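Local structure of DNA ligase (3GDE) at residues V97-I102 / E154-T159. The protein probably seals nicks in double-stranded DNA during replication, recombination and repair, using ATP and releasing AMP and diphosphate. Numbering follows the deposited sequence.
Sequences VAEQLI and EARYLT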
loop_
_atom_site.group_PDB
_atom_site.type_symbol
_atom_site.label_atom_id
_atom_site.label_comp_id
_atom_site.label_asym_id
_atom_site.label_seq_id
_atom_site.Cartn_x
_atom_site.Cartn_y
_atom_site.Cartn_z
ATOM N N VAL A 97 -1.142 26.339 -1.679
ATOM C CA VAL A 97 -1.418 27.148 -2.854
ATOM C C VAL A 97 -2.925 27.295 -3.073
ATOM O O VAL A 97 -3.408 28.403 -3.321
ATOM C CB VAL A 97 -0.748 26.576 -4.123
ATOM C CG1 VAL A 97 -1.188 27.354 -5.368
ATOM C CG2 VAL A 97 0.765 26.612 -3.976
ATOM N N ALA A 98 -3.654 26.182 -3.004
ATOM C CA ALA A 98 -5.106 26.208 -3.133
ATOM C C ALA A 98 -5.724 27.156 -2.091
ATOM O O ALA A 98 -6.548 28.004 -2.442
ATOM C CB ALA A 98 -5.687 24.805 -3.022
ATOM N N GLU A 99 -5.291 27.028 -0.836
ATOM C CA GLU A 99 -5.704 27.915 0.245
ATOM C C GLU A 99 -5.503 29.400 -0.096
ATOM O O GLU A 99 -6.377 30.229 0.149
ATOM C CB GLU A 99 -4.960 27.567 1.530
ATOM C CG GLU A 99 -5.389 28.391 2.746
ATOM C CD GLU A 99 -4.420 28.285 3.918
ATOM O OE1 GLU A 99 -3.367 27.615 3.797
ATOM O OE2 GLU A 99 -4.708 28.883 4.970
ATOM N N GLN A 100 -4.350 29.711 -0.678
ATOM C CA GLN A 100 -3.996 31.068 -1.050
ATOM C C GLN A 100 -4.845 31.591 -2.200
ATOM O O GLN A 100 -5.313 32.727 -2.157
ATOM C CB GLN A 100 -2.498 31.155 -1.387
ATOM C CG GLN A 100 -1.849 32.447 -0.928
ATOM C CD GLN A 100 -2.257 32.839 0.492
ATOM O OE1 GLN A 100 -2.121 32.057 1.443
ATOM N NE2 GLN A 100 -2.767 34.056 0.636
ATOM N N LEU A 101 -5.058 30.765 -3.219
ATOM C CA LEU A 101 -5.905 31.166 -4.348
ATOM C C LEU A 101 -7.364 31.431 -3.949
ATOM O O LEU A 101 -7.968 32.383 -4.418
ATOM C CB LEU A 101 -5.843 30.138 -5.484
ATOM C CG LEU A 101 -4.486 29.937 -6.172
ATOM C CD1 LEU A 101 -4.599 28.872 -7.243
ATOM C CD2 LEU A 101 -3.945 31.266 -6.760
ATOM N N ILE A 102 -7.925 30.586 -3.089
ATOM C CA ILE A 102 -9.302 30.768 -2.640
ATOM C C ILE A 102 -9.433 31.961 -1.676
ATOM O O ILE A 102 -10.422 32.691 -1.722
ATOM C CB ILE A 102 -9.911 29.453 -2.066
ATOM C CG1 ILE A 102 -10.510 28.597 -3.191
ATOM C CG2 ILE A 102 -11.033 29.752 -1.073
ATOM C CD1 ILE A 102 -9.534 27.910 -4.099
ATOM N N GLU A 154 -10.555 24.546 3.681
ATOM C CA GLU A 154 -11.141 23.370 3.032
ATOM C C GLU A 154 -10.386 23.026 1.757
ATOM O O GLU A 154 -10.133 21.859 1.483
ATOM C CB GLU A 154 -12.619 23.587 2.697
ATOM C CG GLU A 154 -13.555 23.295 3.832
ATOM C CD GLU A 154 -15.006 23.707 3.544
ATOM O OE1 GLU A 154 -15.239 24.571 2.675
ATOM O OE2 GLU A 154 -15.921 23.166 4.201
ATOM N N ALA A 155 -10.046 24.051 0.977
ATOM C CA ALA A 155 -9.365 23.857 -0.295
ATOM C C ALA A 155 -7.985 23.235 -0.081
ATOM O O ALA A 155 -7.515 22.429 -0.887
ATOM C CB ALA A 155 -9.257 25.182 -1.053
ATOM N N ARG A 156 -7.348 23.621 1.015
ATOM C CA ARG A 156 -6.067 23.059 1.424
ATOM C C ARG A 156 -6.115 21.550 1.633
ATOM O O ARG A 156 -5.349 20.827 1.005
ATOM C CB ARG A 156 -5.596 23.757 2.688
ATOM C CG ARG A 156 -4.327 23.208 3.303
ATOM C CD ARG A 156 -3.675 24.342 4.033
ATOM N NE ARG A 156 -3.253 23.975 5.363
ATOM C CZ ARG A 156 -2.975 24.852 6.315
ATOM N NH1 ARG A 156 -3.077 26.149 6.079
ATOM N NH2 ARG A 156 -2.596 24.427 7.508
ATOM N N TYR A 157 -7.011 21.079 2.506
ATOM C CA TYR A 157 -7.107 19.638 2.810
ATOM C C TYR A 157 -7.844 18.808 1.764
ATOM O O TYR A 157 -7.642 17.612 1.686
ATOM C CB TYR A 157 -7.628 19.394 4.227
ATOM C CG TYR A 157 -6.649 19.915 5.246
ATOM C CD1 TYR A 157 -5.446 19.251 5.479
ATOM C CD2 TYR A 157 -6.898 21.104 5.944
ATOM C CE1 TYR A 157 -4.525 19.738 6.388
ATOM C CE2 TYR A 157 -5.981 21.606 6.855
ATOM C CZ TYR A 157 -4.798 20.915 7.072
ATOM O OH TYR A 157 -3.873 21.391 7.967
ATOM N N LEU A 158 -8.690 19.440 0.958
ATOM C CA LEU A 158 -9.284 18.765 -0.199
ATOM C C LEU A 158 -8.177 18.393 -1.172
ATOM O O LEU A 158 -8.136 17.278 -1.703
ATOM C CB LEU A 158 -10.292 19.681 -0.908
ATOM C CG LEU A 158 -11.799 19.376 -0.936
ATOM C CD1 LEU A 158 -12.238 18.269 0.009
ATOM C CD2 LEU A 158 -12.649 20.645 -0.723
ATOM N N THR A 159 -7.282 19.343 -1.393
ATOM C CA THR A 159 -6.168 19.179 -2.311
ATOM C C THR A 159 -5.207 18.113 -1.776
ATOM O O THR A 159 -4.815 17.205 -2.510
ATOM C CB THR A 159 -5.448 20.537 -2.521
ATOM O OG1 THR A 159 -6.373 21.478 -3.091
ATOM C CG2 THR A 159 -4.226 20.402 -3.441
#
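Ala98 meets Ala155 and Thr159 where two helices of the all-helical N-terminal region, the DNA-binding domain of this ligase, pack close and nearly antiparallel. Helix 94-108 carries residues 97-102, and helix 152-162 carries residues 154-159. The segment axes approach to 7.4 Å at 149°. The small side chains of Ala98 and Ala155, facing each other, are consistent with this close approach. Ala98 CB sits 3.4 Å from Thr159 OG1 and also touches the carbonyl O of Ala155. That carbonyl takes two bonds, one from the backbone N of Thr159 and one from its OG1. With OG1 beside its own backbone N (chi1 -61°), Thr159 reaches back one turn to Ala155 O, and a further hydrogen bond joins OG1 to Tyr147 OH. Leu73 and Leu69 of helix 66-77 touch Ala98 and Thr159, respectively.

At the next position the contact becomes ionic. Glu99 and Arg156 have the closest CA atoms of the two segments, and their side chains run side by side in the same direction. Arg156 NH1 donates to Glu99 OE1 at 2.7 Å in a salt bridge. OE1 lies near the guanidinium plane, but NH1 approaches from above the carboxylate plane. The two planes are 55° apart. On the Arg156 side, CG lies over the centre of the Tyr157 ring, and NH2 makes a weak hydrogen bond to Tyr157 OH. Tyr157 OH is also bonded to Glu17. An alanine in place of Arg156 would lack the CG that packs over the Tyr157 ring and would probably leave the Glu99 carboxylate without this cationic mate.

One turn on from Ala98, Ile102 closes the other end of the interface. Its CD1 touches Ala155 CB at 4.1 Å, and Ala155 CB lies equally far from Ala98 CB.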